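S3-RNase (Pyrus pyrifolia, PDB 1IQQ) cleaves RNA as a pistil ribonuclease of the T2 family and is responsible for gametophytic self-incompatibility in Japanese pear. Local coordinates at residues 1-10 with 164-175; 28-36 with 102-110. All coordinates share one frame; numbering follows the deposited sequence.

Interaction 1: residues 1-10 with 164-175; sequences YDYFQFTQQY and LVEITLCSDKSG
Lys-173 leaves its backbone with CG opposite the backbone N (chi1 -166°) and stays extended to its end, while Tyr-1 turns CG in between its own N and carbonyl carbon (chi1 75°); these torsions bring the lysine chain obliquely across the tyrosine ring, with CE over one face, toward the rim. Each reaches the other's main chain: Lys-173 NZ donates to Tyr-1 O at 2.9 Å, almost in line with the carbonyl (172°), and Tyr-1 OH donates to Lys-173 O at 2.5 Å. Thr-95 also bonds that hydroxyl. An alanine here would probably leave the carbonyl of Lys-173 without its phenol donor and uncover the face of the Phe-4 ring on which Tyr-1 CE1 rests.

Beyond these reciprocal bonds, strands 3-10 and 161-171 run antiparallel, and hydrogen-bonded pairs Phe-4/Ser-171, Phe-6/Leu-169 and Gln-8/Ile-167 hold them in register. At the non-hydrogen-bonded pair Thr-7/Thr-168, the two OG1 atoms share a 2.8 Å hydrogen bond. A water joins Thr-168 OG1 to Gln-5 OE1, while Gln-5 NE2 bonds Ser-38 of the neighbouring strand. Cys-170 SG, in a disulfide with Cys-181, lies at the edge of the Tyr-3 ring, 3.8 Å from CE1.

Farther along, a water links Gln-9 NE2 to Glu-166 OE2. The water-bridged carboxylate probably helps orient Gln-9, an RNA-binding residue by similarity.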
loop_
_atom_site.group_PDB
_atom_site.type_symbol
_atom_site.label_atom_id
_atom_site.label_comp_id
_atom_site.label_asym_id
_atom_site.label_seq_id
_atom_site.Cartn_x
_atom_site.Cartn_y
_atom_site.Cartn_z
ATOM N N TYR A 1 17.364 4.197 6.878
ATOM C CA TYR A 1 15.909 4.010 7.226
ATOM C C TYR A 1 15.805 3.088 8.440
ATOM O O TYR A 1 16.768 2.380 8.753
ATOM C CB TYR A 1 15.160 3.438 6.007
ATOM C CG TYR A 1 15.401 1.992 5.717
ATOM C CD1 TYR A 1 14.479 1.022 6.151
ATOM C CD2 TYR A 1 16.544 1.575 5.038
ATOM C CE1 TYR A 1 14.724 -0.312 5.926
ATOM C CE2 TYR A 1 16.784 0.279 4.813
ATOM C CZ TYR A 1 15.878 -0.688 5.269
ATOM O OH TYR A 1 16.166 -2.003 5.048
ATOM N N ASP A 2 14.638 3.083 9.091
ATOM C CA ASP A 2 14.429 2.227 10.280
ATOM C C ASP A 2 13.517 1.044 10.011
ATOM O O ASP A 2 13.713 -0.021 10.587
ATOM C CB ASP A 2 13.749 2.993 11.426
ATOM C CG ASP A 2 14.580 4.161 11.934
ATOM O OD1 ASP A 2 15.832 4.016 11.927
ATOM O OD2 ASP A 2 13.953 5.156 12.342
ATOM N N TYR A 3 12.504 1.210 9.161
ATOM C CA TYR A 3 11.503 0.116 8.988
ATOM C C TYR A 3 10.818 0.336 7.670
ATOM O O TYR A 3 11.124 1.326 6.973
ATOM C CB TYR A 3 10.497 0.157 10.147
ATOM C CG TYR A 3 9.435 1.267 10.096
ATOM C CD1 TYR A 3 8.137 0.987 9.671
ATOM C CD2 TYR A 3 9.728 2.587 10.495
ATOM C CE1 TYR A 3 7.155 1.945 9.598
ATOM C CE2 TYR A 3 8.713 3.559 10.472
ATOM C CZ TYR A 3 7.418 3.236 9.995
ATOM O OH TYR A 3 6.478 4.245 9.865
ATOM N N PHE A 4 9.957 -0.595 7.257
ATOM C CA PHE A 4 9.211 -0.417 6.016
ATOM C C PHE A 4 7.727 -0.255 6.213
ATOM O O PHE A 4 7.099 -0.897 7.101
ATOM C CB PHE A 4 9.334 -1.691 5.157
ATOM C CG PHE A 4 10.654 -1.866 4.515
ATOM C CD1 PHE A 4 11.544 -2.786 5.006
ATOM C CD2 PHE A 4 10.964 -1.138 3.378
ATOM C CE1 PHE A 4 12.803 -3.010 4.326
ATOM C CE2 PHE A 4 12.180 -1.357 2.702
ATOM C CZ PHE A 4 13.075 -2.270 3.162
ATOM N N GLN A 5 7.130 0.569 5.369
ATOM C CA GLN A 5 5.684 0.679 5.244
ATOM C C GLN A 5 5.325 0.095 3.896
ATOM O O GLN A 5 5.776 0.597 2.851
ATOM C CB GLN A 5 5.222 2.114 5.219
ATOM C CG GLN A 5 5.378 2.778 6.633
ATOM C CD GLN A 5 4.878 4.197 6.608
ATOM O OE1 GLN A 5 3.657 4.461 6.731
ATOM N NE2 GLN A 5 5.787 5.123 6.395
ATOM N N PHE A 6 4.480 -0.931 3.858
ATOM C CA PHE A 6 3.990 -1.500 2.585
ATOM C C PHE A 6 2.550 -1.138 2.515
ATOM O O PHE A 6 1.702 -1.700 3.219
ATOM C CB PHE A 6 4.205 -3.022 2.615
ATOM C CG PHE A 6 3.787 -3.753 1.352
ATOM C CD1 PHE A 6 3.195 -4.980 1.443
ATOM C CD2 PHE A 6 4.041 -3.232 0.097
ATOM C CE1 PHE A 6 2.885 -5.718 0.257
ATOM C CE2 PHE A 6 3.745 -3.942 -1.086
ATOM C CZ PHE A 6 3.170 -5.191 -1.011
ATOM N N THR A 7 2.241 -0.171 1.649
ATOM C CA THR A 7 0.873 0.389 1.579
ATOM C C THR A 7 0.138 -0.078 0.352
ATOM O O THR A 7 0.720 -0.053 -0.766
ATOM C CB THR A 7 0.971 1.897 1.511
ATOM O OG1 THR A 7 1.668 2.374 2.684
ATOM C CG2 THR A 7 -0.462 2.523 1.533
ATOM N N GLN A 8 -1.081 -0.559 0.528
ATOM C CA GLN A 8 -1.949 -1.001 -0.588
ATOM C C GLN A 8 -3.179 -0.103 -0.583
ATOM O O GLN A 8 -3.595 0.448 0.454
ATOM C CB GLN A 8 -2.326 -2.468 -0.379
ATOM C CG GLN A 8 -1.073 -3.380 -0.598
ATOM C CD GLN A 8 -1.408 -4.811 -0.298
ATOM O OE1 GLN A 8 -2.407 -5.314 -0.771
ATOM N NE2 GLN A 8 -0.512 -5.490 0.461
ATOM N N GLN A 9 -3.757 0.064 -1.764
ATOM C CA GLN A 9 -4.899 1.003 -1.991
ATOM C C GLN A 9 -6.031 0.299 -2.657
ATOM O O GLN A 9 -5.799 -0.504 -3.580
ATOM C CB GLN A 9 -4.420 2.201 -2.850
ATOM C CG GLN A 9 -3.963 1.786 -4.266
ATOM C CD GLN A 9 -3.367 2.917 -5.059
ATOM O OE1 GLN A 9 -2.792 2.672 -6.149
ATOM N NE2 GLN A 9 -3.481 4.133 -4.578
ATOM N N TYR A 10 -7.267 0.554 -2.196
ATOM C CA TYR A 10 -8.475 -0.067 -2.760
ATOM C C TYR A 10 -8.885 0.785 -3.959
ATOM O O TYR A 10 -9.294 1.926 -3.790
ATOM C CB TYR A 10 -9.528 -0.046 -1.642
ATOM C CG TYR A 10 -10.853 -0.605 -2.086
ATOM C CD1 TYR A 10 -10.945 -1.790 -2.771
ATOM C CD2 TYR A 10 -12.035 0.040 -1.768
ATOM C CE1 TYR A 10 -12.174 -2.360 -3.142
ATOM C CE2 TYR A 10 -13.257 -0.484 -2.112
ATOM C CZ TYR A 10 -13.353 -1.683 -2.813
ATOM O OH TYR A 10 -14.578 -2.209 -3.264
ATOM N N LEU A 164 -13.151 3.112 3.296
ATOM C CA LEU A 164 -11.746 2.615 3.469
ATOM C C LEU A 164 -10.991 2.840 2.127
ATOM O O LEU A 164 -11.500 2.528 1.042
ATOM C CB LEU A 164 -11.838 1.104 3.766
ATOM C CG LEU A 164 -10.516 0.373 3.917
ATOM C CD1 LEU A 164 -9.780 0.951 5.219
ATOM C CD2 LEU A 164 -10.794 -1.129 4.096
ATOM N N VAL A 165 -9.760 3.330 2.224
ATOM C CA VAL A 165 -8.982 3.622 1.006
ATOM C C VAL A 165 -7.604 2.932 1.029
ATOM O O VAL A 165 -7.212 2.371 -0.010
ATOM C CB VAL A 165 -8.741 5.108 0.856
ATOM C CG1 VAL A 165 -8.129 5.400 -0.559
ATOM C CG2 VAL A 165 -10.091 5.877 0.991
ATOM N N GLU A 166 -6.859 2.957 2.127
ATOM C CA GLU A 166 -5.525 2.331 2.124
ATOM C C GLU A 166 -5.288 1.548 3.391
ATOM O O GLU A 166 -5.835 1.904 4.475
ATOM C CB GLU A 166 -4.330 3.357 2.011
ATOM C CG GLU A 166 -4.354 4.204 0.776
ATOM C CD GLU A 166 -3.167 5.137 0.702
ATOM O OE1 GLU A 166 -2.525 5.473 1.673
ATOM O OE2 GLU A 166 -2.877 5.594 -0.432
ATOM N N ILE A 167 -4.508 0.478 3.248
ATOM C CA ILE A 167 -4.089 -0.321 4.426
ATOM C C ILE A 167 -2.599 -0.531 4.282
ATOM O O ILE A 167 -2.119 -0.940 3.211
ATOM C CB ILE A 167 -4.823 -1.652 4.524
ATOM C CG1 ILE A 167 -6.268 -1.401 4.992
ATOM C CG2 ILE A 167 -4.129 -2.548 5.587
ATOM C CD1 ILE A 167 -7.200 -2.643 5.043
ATOM N N THR A 168 -1.828 -0.212 5.338
ATOM C CA THR A 168 -0.406 -0.358 5.344
ATOM C C THR A 168 0.006 -1.404 6.342
ATOM O O THR A 168 -0.470 -1.420 7.502
ATOM C CB THR A 168 0.241 0.973 5.791
ATOM O OG1 THR A 168 -0.063 1.979 4.815
ATOM C CG2 THR A 168 1.797 0.825 5.972
ATOM N N LEU A 169 0.875 -2.327 5.919
ATOM C CA LEU A 169 1.482 -3.344 6.783
ATOM C C LEU A 169 2.918 -2.879 7.009
ATOM O O LEU A 169 3.629 -2.591 6.042
ATOM C CB LEU A 169 1.499 -4.732 6.088
ATOM C CG LEU A 169 0.182 -5.111 5.489
ATOM C CD1 LEU A 169 0.336 -6.528 4.937
ATOM C CD2 LEU A 169 -0.910 -5.136 6.548
ATOM N N CYS A 170 3.374 -2.784 8.256
ATOM C CA CYS A 170 4.725 -2.320 8.552
ATOM C C CYS A 170 5.615 -3.491 8.926
ATOM O O CYS A 170 5.133 -4.524 9.480
ATOM C CB CYS A 170 4.695 -1.297 9.701
ATOM S SG CYS A 170 3.818 0.200 9.169
ATOM N N SER A 171 6.908 -3.393 8.587
ATOM C CA SER A 171 7.859 -4.469 8.903
ATOM C C SER A 171 9.143 -3.904 9.326
ATOM O O SER A 171 9.363 -2.671 9.191
ATOM C CB SER A 171 7.998 -5.417 7.683
ATOM O OG SER A 171 8.378 -4.717 6.490
ATOM N N ASP A 172 9.971 -4.753 9.933
ATOM C CA ASP A 172 11.260 -4.328 10.414
ATOM C C ASP A 172 12.266 -3.979 9.335
ATOM O O ASP A 172 11.979 -4.058 8.167
ATOM C CB ASP A 172 11.775 -5.369 11.479
ATOM C CG ASP A 172 12.179 -6.675 10.906
ATOM O OD1 ASP A 172 12.400 -6.805 9.697
ATOM O OD2 ASP A 172 12.334 -7.642 11.741
ATOM N N LYS A 173 13.444 -3.530 9.764
ATOM C CA LYS A 173 14.424 -3.076 8.800
ATOM C C LYS A 173 14.769 -4.101 7.712
ATOM O O LYS A 173 15.083 -3.740 6.561
ATOM C CB LYS A 173 15.665 -2.552 9.557
ATOM C CG LYS A 173 16.589 -1.748 8.621
ATOM C CD LYS A 173 17.610 -0.990 9.474
ATOM C CE LYS A 173 18.533 -0.173 8.582
ATOM N NZ LYS A 173 19.215 0.988 9.259
ATOM N N SER A 174 14.703 -5.385 8.027
ATOM C CA SER A 174 14.960 -6.427 7.016
ATOM C C SER A 174 13.734 -6.773 6.164
ATOM O O SER A 174 13.843 -7.464 5.130
ATOM C CB SER A 174 15.397 -7.707 7.700
ATOM O OG SER A 174 14.336 -8.216 8.491
ATOM N N GLY A 175 12.575 -6.295 6.568
ATOM C CA GLY A 175 11.351 -6.614 5.892
ATOM C C GLY A 175 10.933 -8.049 6.158
ATOM O O GLY A 175 10.029 -8.490 5.467
HETATM O O HOH W 1 17.811 2.123 11.629
HETATM O O HOH W 2 0.970 4.545 5.773
HETATM O O HOH W 3 -4.411 5.824 -2.501
#

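Interaction 2: residues 28-36 with 102-110; sequences KLFTVHGLW and YFETVIKMY. With NAG (2-acetamido-2-deoxy-beta-D-glucopyranose), chain B.
Leu-35 is the main knob of the strand, its branched end set into a hollow of helix 102-110 made by Tyr-102, Thr-105, Val-106 and Met-109. CD1 enters between Val-106 CG2 and Tyr-102 CE1, each 3.8 Å away, and CD2 comes up to Met-109 SD at 4.1 Å, the two side chains crossing at about a right angle. Farther back on the strand, Val-32 meets Val-106 tip to tip, CG2 lying 3.7 Å from CG1, and the same methyl slides past Tyr-110 CD1. Val-106 thus divides its two methyls between the two strand residues.

At the flanks of this apolar ridge the tyrosines reach back to the strand. A trans first torsion (chi1 178°) carries the end of the Tyr-102 ring to the strand, where its OH donates to Leu-35 O at 2.6 Å, in the carbonyl plane and on a lone pair. Tyr-110 OH gives Phe-30 O a bond of 2.6 Å, also in the carbonyl plane, while CE2 of its ring packs against the acetamide of the N-acetylglucosamine.

A water donates to Tyr-102 OH and accepts from Leu-35 N, so both main-chain polar atoms of Leu-35 are bonded here. The two phenols tie the helix to the strand that carries the catalytic proton donor His-33, one at each end of the apolar centre.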
loop_
_atom_site.group_PDB
_atom_site.type_symbol
_atom_site.label_atom_id
_atom_site.label_comp_id
_atom_site.label_asym_id
_atom_site.label_seq_id
_atom_site.Cartn_x
_atom_site.Cartn_y
_atom_site.Cartn_z
ATOM N N LYS A 28 -12.389 -3.845 -7.864
ATOM C CA LYS A 28 -12.680 -3.808 -6.406
ATOM C C LYS A 28 -11.594 -4.642 -5.698
ATOM O O LYS A 28 -11.847 -5.664 -5.024
ATOM C CB LYS A 28 -14.082 -4.395 -6.168
ATOM C CG LYS A 28 -15.189 -3.426 -6.681
ATOM C CD LYS A 28 -16.620 -3.867 -6.306
ATOM C CE LYS A 28 -17.641 -2.938 -6.962
ATOM N NZ LYS A 28 -19.046 -3.455 -6.809
ATOM N N LEU A 29 -10.365 -4.138 -5.823
ATOM C CA LEU A 29 -9.187 -4.815 -5.331
ATOM C C LEU A 29 -8.198 -3.838 -4.696
ATOM O O LEU A 29 -8.119 -2.673 -5.086
ATOM C CB LEU A 29 -8.413 -5.498 -6.487
ATOM C CG LEU A 29 -9.147 -6.726 -7.053
ATOM C CD1 LEU A 29 -8.460 -7.198 -8.334
ATOM C CD2 LEU A 29 -9.155 -7.848 -6.069
ATOM N N PHE A 30 -7.446 -4.381 -3.730
ATOM C CA PHE A 30 -6.295 -3.641 -3.156
ATOM C C PHE A 30 -5.058 -4.014 -3.984
ATOM O O PHE A 30 -4.773 -5.199 -4.096
ATOM C CB PHE A 30 -6.060 -4.098 -1.689
ATOM C CG PHE A 30 -6.883 -3.329 -0.652
ATOM C CD1 PHE A 30 -8.152 -3.743 -0.236
ATOM C CD2 PHE A 30 -6.338 -2.202 -0.069
ATOM C CE1 PHE A 30 -8.854 -3.041 0.760
ATOM C CE2 PHE A 30 -7.006 -1.491 0.912
ATOM C CZ PHE A 30 -8.257 -1.916 1.322
ATOM N N THR A 31 -4.413 -3.012 -4.539
ATOM C CA THR A 31 -3.135 -3.220 -5.208
ATOM C C THR A 31 -2.117 -2.303 -4.551
ATOM O O THR A 31 -2.416 -1.469 -3.655
ATOM C CB THR A 31 -3.211 -2.984 -6.732
ATOM O OG1 THR A 31 -3.851 -1.748 -7.050
ATOM C CG2 THR A 31 -4.038 -4.164 -7.352
ATOM N N VAL A 32 -0.841 -2.408 -4.945
ATOM C CA VAL A 32 0.160 -1.651 -4.278
ATOM C C VAL A 32 0.193 -0.144 -4.515
ATOM O O VAL A 32 -0.049 0.328 -5.649
ATOM C CB VAL A 32 1.570 -2.264 -4.666
ATOM C CG1 VAL A 32 2.738 -1.377 -4.065
ATOM C CG2 VAL A 32 1.679 -3.742 -4.196
ATOM N N HIS A 33 0.361 0.632 -3.423
ATOM C CA HIS A 33 0.573 2.081 -3.530
ATOM C C HIS A 33 2.019 2.443 -3.233
ATOM O O HIS A 33 2.544 3.419 -3.770
ATOM C CB HIS A 33 -0.326 2.836 -2.559
ATOM C CG HIS A 33 -0.109 4.316 -2.518
ATOM N ND1 HIS A 33 -0.659 5.185 -3.441
ATOM C CD2 HIS A 33 0.604 5.081 -1.661
ATOM C CE1 HIS A 33 -0.295 6.424 -3.156
ATOM N NE2 HIS A 33 0.471 6.391 -2.078
ATOM N N GLY A 34 2.687 1.721 -2.343
ATOM C CA GLY A 34 4.076 2.021 -2.116
ATOM C C GLY A 34 4.760 1.020 -1.221
ATOM O O GLY A 34 4.119 0.277 -0.444
ATOM N N LEU A 35 6.091 1.029 -1.278
ATOM C CA LEU A 35 6.946 0.294 -0.316
ATOM C C LEU A 35 7.987 1.343 0.091
ATOM O O LEU A 35 8.888 1.708 -0.713
ATOM C CB LEU A 35 7.614 -0.921 -0.906
ATOM C CG LEU A 35 8.119 -2.165 -0.065
ATOM C CD1 LEU A 35 9.469 -2.803 -0.533
ATOM C CD2 LEU A 35 7.842 -2.097 1.445
ATOM N N TRP A 36 7.770 1.866 1.284
ATOM C CA TRP A 36 8.588 2.982 1.749
ATOM C C TRP A 36 9.562 2.740 2.848
ATOM O O TRP A 36 9.150 2.319 3.923
ATOM C CB TRP A 36 7.715 4.130 2.302
ATOM C CG TRP A 36 6.712 4.714 1.357
ATOM C CD1 TRP A 36 6.561 4.484 -0.004
ATOM C CD2 TRP A 36 5.737 5.697 1.727
ATOM N NE1 TRP A 36 5.517 5.303 -0.478
ATOM C CE2 TRP A 36 5.021 6.048 0.564
ATOM C CE3 TRP A 36 5.394 6.313 2.944
ATOM C CZ2 TRP A 36 3.966 7.013 0.582
ATOM C CZ3 TRP A 36 4.363 7.261 2.956
ATOM C CH2 TRP A 36 3.671 7.596 1.782
ATOM N N TYR A 102 13.907 -4.190 -6.072
ATOM C CA TYR A 102 12.837 -3.484 -5.358
ATOM C C TYR A 102 11.451 -3.963 -5.802
ATOM O O TYR A 102 10.588 -4.310 -4.953
ATOM C CB TYR A 102 12.948 -1.976 -5.677
ATOM C CG TYR A 102 11.910 -1.095 -5.072
ATOM C CD1 TYR A 102 11.686 -1.102 -3.670
ATOM C CD2 TYR A 102 11.163 -0.185 -5.877
ATOM C CE1 TYR A 102 10.742 -0.220 -3.063
ATOM C CE2 TYR A 102 10.251 0.668 -5.306
ATOM C CZ TYR A 102 10.022 0.670 -3.891
ATOM O OH TYR A 102 9.130 1.527 -3.308
ATOM N N PHE A 103 11.204 -4.022 -7.088
ATOM C CA PHE A 103 9.920 -4.446 -7.566
ATOM C C PHE A 103 9.722 -5.941 -7.358
ATOM O O PHE A 103 8.608 -6.366 -7.076
ATOM C CB PHE A 103 9.806 -4.018 -9.031
ATOM C CG PHE A 103 9.643 -2.532 -9.201
ATOM C CD1 PHE A 103 8.559 -1.832 -8.641
ATOM C CD2 PHE A 103 10.614 -1.789 -9.913
ATOM C CE1 PHE A 103 8.497 -0.448 -8.783
ATOM C CE2 PHE A 103 10.526 -0.415 -10.056
ATOM C CZ PHE A 103 9.467 0.263 -9.478
ATOM N N GLU A 104 10.782 -6.732 -7.528
ATOM C CA GLU A 104 10.631 -8.184 -7.245
ATOM C C GLU A 104 10.318 -8.390 -5.780
ATOM O O GLU A 104 9.563 -9.303 -5.437
ATOM C CB GLU A 104 11.944 -8.900 -7.609
ATOM C CG GLU A 104 12.180 -8.976 -9.103
ATOM C CD GLU A 104 13.645 -9.210 -9.475
ATOM O OE1 GLU A 104 14.503 -9.373 -8.561
ATOM O OE2 GLU A 104 13.913 -9.206 -10.718
ATOM N N THR A 105 10.871 -7.561 -4.899
ATOM C CA THR A 105 10.602 -7.674 -3.459
ATOM C C THR A 105 9.125 -7.371 -3.177
ATOM O O THR A 105 8.475 -8.070 -2.392
ATOM C CB THR A 105 11.456 -6.702 -2.696
ATOM O OG1 THR A 105 12.840 -7.136 -2.806
ATOM C CG2 THR A 105 11.025 -6.679 -1.192
ATOM N N VAL A 106 8.565 -6.326 -3.813
ATOM C CA VAL A 106 7.113 -6.047 -3.650
ATOM C C VAL A 106 6.239 -7.182 -4.119
ATOM O O VAL A 106 5.257 -7.529 -3.473
ATOM C CB VAL A 106 6.775 -4.763 -4.428
ATOM C CG1 VAL A 106 5.275 -4.551 -4.541
ATOM C CG2 VAL A 106 7.378 -3.556 -3.645
ATOM N N ILE A 107 6.585 -7.780 -5.260
ATOM C CA ILE A 107 5.801 -8.921 -5.804
ATOM C C ILE A 107 5.900 -10.106 -4.841
ATOM O O ILE A 107 4.847 -10.762 -4.558
ATOM C CB ILE A 107 6.379 -9.294 -7.210
ATOM C CG1 ILE A 107 6.039 -8.195 -8.244
ATOM C CG2 ILE A 107 5.852 -10.714 -7.652
ATOM C CD1 ILE A 107 6.913 -8.205 -9.550
ATOM N N LYS A 108 7.086 -10.301 -4.285
ATOM C CA LYS A 108 7.304 -11.383 -3.303
ATOM C C LYS A 108 6.418 -11.160 -2.067
ATOM O O LYS A 108 5.821 -12.110 -1.511
ATOM C CB LYS A 108 8.760 -11.469 -2.880
ATOM C CG LYS A 108 9.066 -12.832 -2.276
ATOM C CD LYS A 108 10.543 -12.969 -2.190
ATOM C CE LYS A 108 11.025 -12.167 -1.045
ATOM N NZ LYS A 108 11.027 -13.095 0.100
ATOM N N MET A 109 6.319 -9.903 -1.619
ATOM C CA MET A 109 5.459 -9.655 -0.452
ATOM C C MET A 109 3.993 -9.889 -0.796
ATOM O O MET A 109 3.254 -10.566 -0.039
ATOM C CB MET A 109 5.642 -8.186 0.004
ATOM C CG MET A 109 7.032 -7.947 0.589
ATOM S SD MET A 109 7.275 -6.150 0.763
ATOM C CE MET A 109 8.766 -6.266 1.689
ATOM N N TYR A 110 3.536 -9.315 -1.900
ATOM C CA TYR A 110 2.138 -9.398 -2.254
ATOM C C TYR A 110 1.651 -10.805 -2.600
ATOM O O TYR A 110 0.551 -11.218 -2.203
ATOM C CB TYR A 110 1.890 -8.443 -3.461
ATOM C CG TYR A 110 0.457 -8.195 -3.798
ATOM C CD1 TYR A 110 -0.248 -7.132 -3.225
ATOM C CD2 TYR A 110 -0.191 -8.943 -4.732
ATOM C CE1 TYR A 110 -1.534 -6.829 -3.563
ATOM C CE2 TYR A 110 -1.521 -8.666 -5.115
ATOM C CZ TYR A 110 -2.177 -7.586 -4.513
ATOM O OH TYR A 110 -3.455 -7.292 -4.944
HETATM C C1 NAG B . -5.731 -10.465 -4.407
HETATM C C2 NAG B . -5.590 -11.226 -5.757
HETATM C C3 NAG B . -6.983 -11.260 -6.410
HETATM C C4 NAG B . -8.023 -11.921 -5.496
HETATM C C5 NAG B . -8.002 -11.178 -4.149
HETATM C C6 NAG B . -8.876 -11.762 -3.090
HETATM C C7 NAG B . -3.656 -11.200 -7.245
HETATM C C8 NAG B . -2.891 -10.459 -8.306
HETATM N N2 NAG B . -4.679 -10.539 -6.650
HETATM O O3 NAG B . -6.853 -12.013 -7.632
HETATM O O4 NAG B . -9.332 -11.728 -6.069
HETATM O O5 NAG B . -6.658 -11.204 -3.622
HETATM O O6 NAG B . -8.574 -13.142 -2.830
HETATM O O7 NAG B . -3.326 -12.352 -6.935
HETATM O O HOH W 4 6.933 3.151 -3.269
#

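Interactions 1 and 2 meet in one sheet, their centres about 9 Å apart, because strand 3-10 lies between strand 161-171 and strand 30-38. Backbone contacts join them: Thr-7 O lies 2.8 Å from His-33 N and Gln-9 N 2.8 Å from Thr-31 O, both probable hydrogen bonds. Along the chain, interaction 2 is nested within the loop that interaction 1 closes. Both lead to the active site. Gln-9 NE2 packs 3.2 Å from ND1 of the proton donor His-33, while the side chain of Tyr-102 comes within about 4 Å of those of catalytic Glu-84 and His-88. Near the glycan, Gln-8 OE1 packs 3.3 Å from Tyr-110 CE1, its amide hydrogen-bonded to Gln-115 and Val-117.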